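Local coordinates for protein alpha-galactosidase (Lactobacillus brevis, PDB 3MI6) that probably hydrolyses terminal, non-reducing alpha-D-galactose residues of alpha-D-galactosides, including galactose oligosaccharides, galactomannans and galactolipids, at residues Gln195-Trp200 against His205-Pro210; Thr563-Pro568 against Phe638-Ser643. All blocks are in the same frame, centred on the assembly; numbering follows the deposited sequence.

Overall arrangement
Contact 1 and contact 2 have centres about 14 Å apart and come in series along the chain, 195-200 with 205-210 closing before 563-568 meets 638-643. Contact 1 is a hairpin at the end of the nine-stranded antiparallel sheet in the N-terminal region. Contact 2 joins helix 553-566, which belongs to the eight-stranded parallel barrel, to edge strand 637-640 of the sheet that follows the barrel. Y565 is common ground: its CE1 lies 3.3 Å from L206 CD1 and its CB 3.4 Å from F196 CZ. Through this helix the N-terminal sheet, the barrel and the C-terminal sheet meet in one continuous region of side-chain packing.

Contact 1. Residues Gln195-Trp200 against His205-Pro210; sequences QFSGTW and HLYRHP
The F196 ring overlaps the side chain of L206, its CE1 lying 3.5 Å from L206 CD1. The two side chains lie alongside each other on one face of the sheet, and the residues form a non-hydrogen-bonded pair with CA atoms 4.8 Å apart; the F196 ring also meets that of Y565 on helix 553-566. The flanking pairs, Q195 with Y207 and S197 with H205, carry the backbone bonds. Q195 and Y207 exchange two, Q195 N to Y207 O at 3.0 Å and Y207 N to Q195 O at 3.1 Å, and S197 N gives one to H205 O. This register is that of an antiparallel hairpin, strands 192-197 and 205-210, at the end of the nine-stranded sheet in the N-terminal domain of this glycoside hydrolase family 36 enzyme. On the face that carries Q195, S197, H205 and Y207, Q195 CG packs 3.7 Å from Y207 CB. With CG set between the backbone N and the carbonyl carbon (chi1 55°) and the chain extended beyond it, the Q195 amide reaches forward along its own strand, where NE2 donates to S197 OG at 2.7 Å, nearly straight (167°) and close to the amide plane. R212 and P213 of a second subunit also bind this amide. Shortening Q195 to an alanine would remove the amide, and would probably leave S197 OG without this donor and R212 and the P213 carbonyl of the second subunit without their partner. S197 CB approaches the Y207 ring, 3.9 Å from CE2. Past the strand, W200, a predicted substrate-binding residue, bonds through NE1 to D549, the predicted proton donor.

Contact 2. Residues Thr563-Pro568 against Phe638-Ser643; sequences TSYGYP and FYRIDS
A cation-pi stack fastens a helix of the eight-stranded parallel barrel to the edge strand of the C-terminal sheet: the guanidinium of R640 lies flat on the ring of Y565, with planes only 14° apart and centres 3.6 Å from each other. R640 NE sits over the ring toward its rim, 3.3 Å from Y565 CZ, while Y565 CD2 lies over the centre of the guanidinium. The aliphatic part of the chain joins in, since R640 CD makes a CH-pi contact 3.8 Å from the ring centroid. A bend in the arginine chain at chi3 (-61°) accompanies this lie, in which the same ring face takes both the methylene and the charged group. At its edge the guanidinium is pinned by S564, whose OG accepts from R640 NH1 at 3.1 Å with an N-H...O angle of 161° and stands almost exactly in the guanidinium plane. That hydroxyl also bonds to F561 O, one turn back in the helix.

The helix concerned, 553-566, links barrel strands 544-546 and 572-576, the sixth and seventh of the (beta/alpha)8 fold; strand 637-640, outermost in its sheet within this chain, pairs antiparallel with 651-657, and just beyond it I641 and D642 both face S653 in a classic beta bulge. F638, two residues before R640, packs beside the serine, its CE1 3.6 Å from S564 CB, and its ring meets that of W654 on the neighbouring strand. R640 NE is paired in a salt bridge with D242 of the N-terminal region, which is likely to offset the buried positive charge, and R640 NH2 bonds to S309 on helix 305-319.

Contact 1. Residues Gln195-Trp200 against His205-Pro210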
loop_
_atom_site.group_PDB
_atom_site.type_symbol
_atom_site.label_atom_id
_atom_site.label_comp_id
_atom_site.label_asym_id
_atom_site.label_seq_id
_atom_site.Cartn_x
_atom_site.Cartn_y
_atom_site.Cartn_z
ATOM N N GLN D 195 -11.282 11.178 -8.431
ATOM C CA GLN D 195 -12.416 12.084 -8.270
ATOM C C GLN D 195 -11.899 13.375 -7.697
ATOM O O GLN D 195 -10.727 13.486 -7.361
ATOM C CB GLN D 195 -13.455 11.490 -7.325
ATOM C CG GLN D 195 -12.840 11.114 -6.003
ATOM C CD GLN D 195 -13.781 10.352 -5.122
ATOM O OE1 GLN D 195 -13.951 9.142 -5.272
ATOM N NE2 GLN D 195 -14.388 11.047 -4.171
ATOM N N PHE D 196 -12.783 14.358 -7.600
ATOM C CA PHE D 196 -12.398 15.650 -7.086
ATOM C C PHE D 196 -13.432 16.149 -6.091
ATOM O O PHE D 196 -14.447 16.721 -6.446
ATOM C CB PHE D 196 -12.088 16.605 -8.238
ATOM C CG PHE D 196 -10.922 16.157 -9.047
ATOM C CD1 PHE D 196 -9.630 16.558 -8.706
ATOM C CD2 PHE D 196 -11.093 15.269 -10.097
ATOM C CE1 PHE D 196 -8.536 16.116 -9.432
ATOM C CE2 PHE D 196 -10.019 14.816 -10.820
ATOM C CZ PHE D 196 -8.736 15.243 -10.493
ATOM N N SER D 197 -13.160 15.893 -4.827
ATOM C CA SER D 197 -14.119 16.115 -3.781
ATOM C C SER D 197 -13.615 17.214 -2.863
ATOM O O SER D 197 -12.406 17.438 -2.764
ATOM C CB SER D 197 -14.284 14.808 -3.013
ATOM O OG SER D 197 -14.322 13.723 -3.934
ATOM N N GLY D 198 -14.534 17.914 -2.210
ATOM C CA GLY D 198 -14.159 18.862 -1.188
ATOM C C GLY D 198 -15.348 19.544 -0.575
ATOM O O GLY D 198 -16.316 18.894 -0.150
ATOM N N THR D 199 -15.274 20.872 -0.559
ATOM C CA THR D 199 -16.321 21.715 -0.024
ATOM C C THR D 199 -15.938 23.195 -0.124
ATOM O O THR D 199 -14.907 23.560 -0.689
ATOM C CB THR D 199 -16.646 21.361 1.448
ATOM O OG1 THR D 199 -17.812 22.086 1.865
ATOM C CG2 THR D 199 -15.459 21.695 2.373
ATOM N N TRP D 200 -16.781 24.060 0.424
ATOM C CA TRP D 200 -16.568 25.482 0.262
ATOM C C TRP D 200 -15.205 25.858 0.847
ATOM O O TRP D 200 -14.815 25.340 1.891
ATOM C CB TRP D 200 -17.727 26.272 0.885
ATOM C CG TRP D 200 -17.452 27.730 0.973
ATOM C CD1 TRP D 200 -17.791 28.697 0.067
ATOM C CD2 TRP D 200 -16.757 28.396 2.028
ATOM N NE1 TRP D 200 -17.361 29.934 0.506
ATOM C CE2 TRP D 200 -16.716 29.770 1.705
ATOM C CE3 TRP D 200 -16.168 27.965 3.221
ATOM C CZ2 TRP D 200 -16.107 30.705 2.525
ATOM C CZ3 TRP D 200 -15.567 28.890 4.027
ATOM C CH2 TRP D 200 -15.543 30.248 3.681
ATOM N N HIS D 205 -10.080 18.754 -4.106
ATOM C CA HIS D 205 -8.878 17.954 -3.812
ATOM C C HIS D 205 -9.000 16.602 -4.530
ATOM O O HIS D 205 -10.100 16.057 -4.651
ATOM C CB HIS D 205 -8.703 17.736 -2.303
ATOM C CG HIS D 205 -8.374 18.984 -1.543
ATOM N ND1 HIS D 205 -7.649 18.970 -0.368
ATOM C CD2 HIS D 205 -8.651 20.289 -1.802
ATOM C CE1 HIS D 205 -7.506 20.211 0.072
ATOM N NE2 HIS D 205 -8.104 21.030 -0.780
ATOM N N LEU D 206 -7.871 16.059 -4.984
ATOM C CA LEU D 206 -7.850 14.811 -5.742
ATOM C C LEU D 206 -7.846 13.563 -4.833
ATOM O O LEU D 206 -7.118 13.499 -3.849
ATOM C CB LEU D 206 -6.638 14.815 -6.661
ATOM C CG LEU D 206 -6.472 13.704 -7.700
ATOM C CD1 LEU D 206 -5.614 14.245 -8.813
ATOM C CD2 LEU D 206 -5.859 12.415 -7.141
ATOM N N TYR D 207 -8.689 12.587 -5.151
ATOM C CA TYR D 207 -8.727 11.331 -4.407
ATOM C C TYR D 207 -8.575 10.202 -5.407
ATOM O O TYR D 207 -9.129 10.256 -6.502
ATOM C CB TYR D 207 -10.020 11.173 -3.607
ATOM C CG TYR D 207 -10.119 12.111 -2.456
ATOM C CD1 TYR D 207 -9.619 11.763 -1.205
ATOM C CD2 TYR D 207 -10.686 13.373 -2.607
ATOM C CE1 TYR D 207 -9.700 12.645 -0.122
ATOM C CE2 TYR D 207 -10.765 14.262 -1.527
ATOM C CZ TYR D 207 -10.271 13.884 -0.290
ATOM O OH TYR D 207 -10.340 14.758 0.779
ATOM N N ARG D 208 -7.793 9.193 -5.053
ATOM C CA ARG D 208 -7.427 8.175 -6.024
ATOM C C ARG D 208 -7.566 6.802 -5.379
ATOM O O ARG D 208 -6.826 6.473 -4.464
ATOM C CB ARG D 208 -6.008 8.425 -6.554
ATOM C CG ARG D 208 -5.452 7.271 -7.404
ATOM C CD ARG D 208 -4.282 7.659 -8.311
ATOM N NE ARG D 208 -4.002 6.594 -9.271
ATOM C CZ ARG D 208 -3.213 6.722 -10.332
ATOM N NH1 ARG D 208 -2.604 7.860 -10.608
ATOM N NH2 ARG D 208 -3.045 5.709 -11.140
ATOM N N HIS D 209 -8.548 6.030 -5.829
ATOM C CA HIS D 209 -8.858 4.728 -5.221
ATOM C C HIS D 209 -9.074 3.625 -6.274
ATOM O O HIS D 209 -9.634 3.854 -7.351
ATOM C CB HIS D 209 -10.072 4.835 -4.268
ATOM C CG HIS D 209 -9.802 5.651 -3.039
ATOM N ND1 HIS D 209 -9.917 7.025 -3.011
ATOM C CD2 HIS D 209 -9.380 5.286 -1.807
ATOM C CE1 HIS D 209 -9.587 7.471 -1.814
ATOM N NE2 HIS D 209 -9.260 6.436 -1.063
ATOM N N PRO D 210 -8.605 2.420 -5.970
ATOM C CA PRO D 210 -8.831 1.289 -6.868
ATOM C C PRO D 210 -10.320 0.944 -6.899
ATOM O O PRO D 210 -10.960 1.056 -5.860
ATOM C CB PRO D 210 -8.057 0.144 -6.195
ATOM C CG PRO D 210 -7.155 0.781 -5.220
ATOM C CD PRO D 210 -7.855 2.038 -4.770
#

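Contact 2. Residues Thr563-Pro568 against Phe638-Ser643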
loop_
_atom_site.group_PDB
_atom_site.type_symbol
_atom_site.label_atom_id
_atom_site.label_comp_id
_atom_site.label_asym_id
_atom_site.label_seq_id
_atom_site.Cartn_x
_atom_site.Cartn_y
_atom_site.Cartn_z
ATOM N N THR D 563 -8.130 21.403 -9.767
ATOM C CA THR D 563 -8.991 21.899 -10.824
ATOM C C THR D 563 -8.382 21.653 -12.217
ATOM O O THR D 563 -9.102 21.292 -13.155
ATOM C CB THR D 563 -9.362 23.385 -10.601
ATOM O OG1 THR D 563 -10.024 23.515 -9.336
ATOM C CG2 THR D 563 -10.286 23.886 -11.701
ATOM N N SER D 564 -7.064 21.811 -12.343
ATOM C CA SER D 564 -6.384 21.667 -13.641
ATOM C C SER D 564 -6.545 20.306 -14.334
ATOM O O SER D 564 -6.439 20.217 -15.558
ATOM C CB SER D 564 -4.901 22.017 -13.527
ATOM O OG SER D 564 -4.228 21.102 -12.684
ATOM N N TYR D 565 -6.798 19.253 -13.566
ATOM C CA TYR D 565 -7.056 17.944 -14.162
ATOM C C TYR D 565 -8.264 18.040 -15.092
ATOM O O TYR D 565 -8.325 17.393 -16.146
ATOM C CB TYR D 565 -7.271 16.883 -13.082
ATOM C CG TYR D 565 -5.983 16.444 -12.424
ATOM C CD1 TYR D 565 -5.538 17.033 -11.240
ATOM C CD2 TYR D 565 -5.189 15.433 -12.990
ATOM C CE1 TYR D 565 -4.314 16.625 -10.631
ATOM C CE2 TYR D 565 -3.981 15.020 -12.393
ATOM C CZ TYR D 565 -3.543 15.626 -11.216
ATOM O OH TYR D 565 -2.356 15.220 -10.628
ATOM N N GLY D 566 -9.226 18.876 -14.713
ATOM C CA GLY D 566 -10.458 18.974 -15.449
ATOM C C GLY D 566 -10.596 20.278 -16.188
ATOM O O GLY D 566 -11.372 20.372 -17.139
ATOM N N TYR D 567 -9.848 21.289 -15.768
ATOM C CA TYR D 567 -10.063 22.622 -16.308
ATOM C C TYR D 567 -8.770 23.439 -16.455
ATOM O O TYR D 567 -8.002 23.583 -15.516
ATOM C CB TYR D 567 -11.126 23.352 -15.463
ATOM C CG TYR D 567 -12.352 22.498 -15.138
ATOM C CD1 TYR D 567 -13.497 22.570 -15.902
ATOM C CD2 TYR D 567 -12.355 21.625 -14.063
ATOM C CE1 TYR D 567 -14.609 21.805 -15.601
ATOM C CE2 TYR D 567 -13.441 20.854 -13.760
ATOM C CZ TYR D 567 -14.571 20.937 -14.528
ATOM O OH TYR D 567 -15.676 20.158 -14.223
ATOM N N PRO D 568 -8.545 23.992 -17.653
ATOM C CA PRO D 568 -7.377 24.818 -17.979
ATOM C C PRO D 568 -7.390 26.111 -17.192
ATOM O O PRO D 568 -8.455 26.585 -16.835
ATOM C CB PRO D 568 -7.570 25.145 -19.456
ATOM C CG PRO D 568 -8.754 24.309 -19.928
ATOM C CD PRO D 568 -9.541 23.964 -18.741
ATOM N N PHE D 638 -0.403 23.508 -20.167
ATOM C CA PHE D 638 -0.199 23.375 -18.730
ATOM C C PHE D 638 0.288 21.988 -18.338
ATOM O O PHE D 638 -0.368 20.977 -18.591
ATOM C CB PHE D 638 -1.503 23.707 -17.993
ATOM C CG PHE D 638 -1.368 23.836 -16.493
ATOM C CD1 PHE D 638 -1.620 22.755 -15.660
ATOM C CD2 PHE D 638 -1.057 25.055 -15.912
ATOM C CE1 PHE D 638 -1.524 22.881 -14.269
ATOM C CE2 PHE D 638 -0.958 25.181 -14.523
ATOM C CZ PHE D 638 -1.193 24.094 -13.703
ATOM N N TYR D 639 1.448 21.956 -17.698
ATOM C CA TYR D 639 1.997 20.731 -17.136
ATOM C C TYR D 639 2.018 20.793 -15.612
ATOM O O TYR D 639 2.566 21.732 -15.039
ATOM C CB TYR D 639 3.431 20.560 -17.617
ATOM C CG TYR D 639 3.573 20.251 -19.082
ATOM C CD1 TYR D 639 3.655 18.935 -19.537
ATOM C CD2 TYR D 639 3.648 21.262 -20.004
ATOM C CE1 TYR D 639 3.810 18.661 -20.870
ATOM C CE2 TYR D 639 3.793 20.997 -21.326
ATOM C CZ TYR D 639 3.874 19.706 -21.768
ATOM O OH TYR D 639 4.013 19.479 -23.125
ATOM N N ARG D 640 1.436 19.789 -14.968
ATOM C CA ARG D 640 1.657 19.549 -13.550
ATOM C C ARG D 640 2.950 18.763 -13.395
ATOM O O ARG D 640 3.231 17.866 -14.182
ATOM C CB ARG D 640 0.513 18.733 -12.946
ATOM C CG ARG D 640 -0.812 19.469 -12.790
ATOM C CD ARG D 640 -1.932 18.479 -12.471
ATOM N NE ARG D 640 -2.098 17.511 -13.548
ATOM C CZ ARG D 640 -2.998 17.618 -14.530
ATOM N NH1 ARG D 640 -3.829 18.662 -14.561
ATOM N NH2 ARG D 640 -3.080 16.675 -15.477
ATOM N N ILE D 641 3.729 19.084 -12.371
ATOM C CA ILE D 641 4.975 18.386 -12.137
ATOM C C ILE D 641 4.902 17.697 -10.764
ATOM O O ILE D 641 4.452 16.549 -10.669
ATOM C CB ILE D 641 6.194 19.376 -12.308
ATOM C CG1 ILE D 641 6.295 19.828 -13.768
ATOM C CG2 ILE D 641 7.527 18.764 -11.875
ATOM C CD1 ILE D 641 7.250 20.964 -14.000
ATOM N N ASP D 642 5.324 18.402 -9.714
ATOM C CA ASP D 642 5.255 17.913 -8.337
ATOM C C ASP D 642 3.855 18.134 -7.749
ATOM O O ASP D 642 3.310 19.244 -7.835
ATOM C CB ASP D 642 6.305 18.632 -7.470
ATOM C CG ASP D 642 7.738 18.377 -7.949
ATOM O OD1 ASP D 642 8.209 17.227 -7.753
ATOM O OD2 ASP D 642 8.394 19.315 -8.504
ATOM N N SER D 643 3.289 17.095 -7.136
ATOM C CA SER D 643 1.893 17.126 -6.687
ATOM C C SER D 643 1.694 17.123 -5.181
ATOM O O SER D 643 2.229 16.261 -4.498
ATOM C CB SER D 643 1.149 15.927 -7.245
ATOM O OG SER D 643 -0.149 15.868 -6.695
#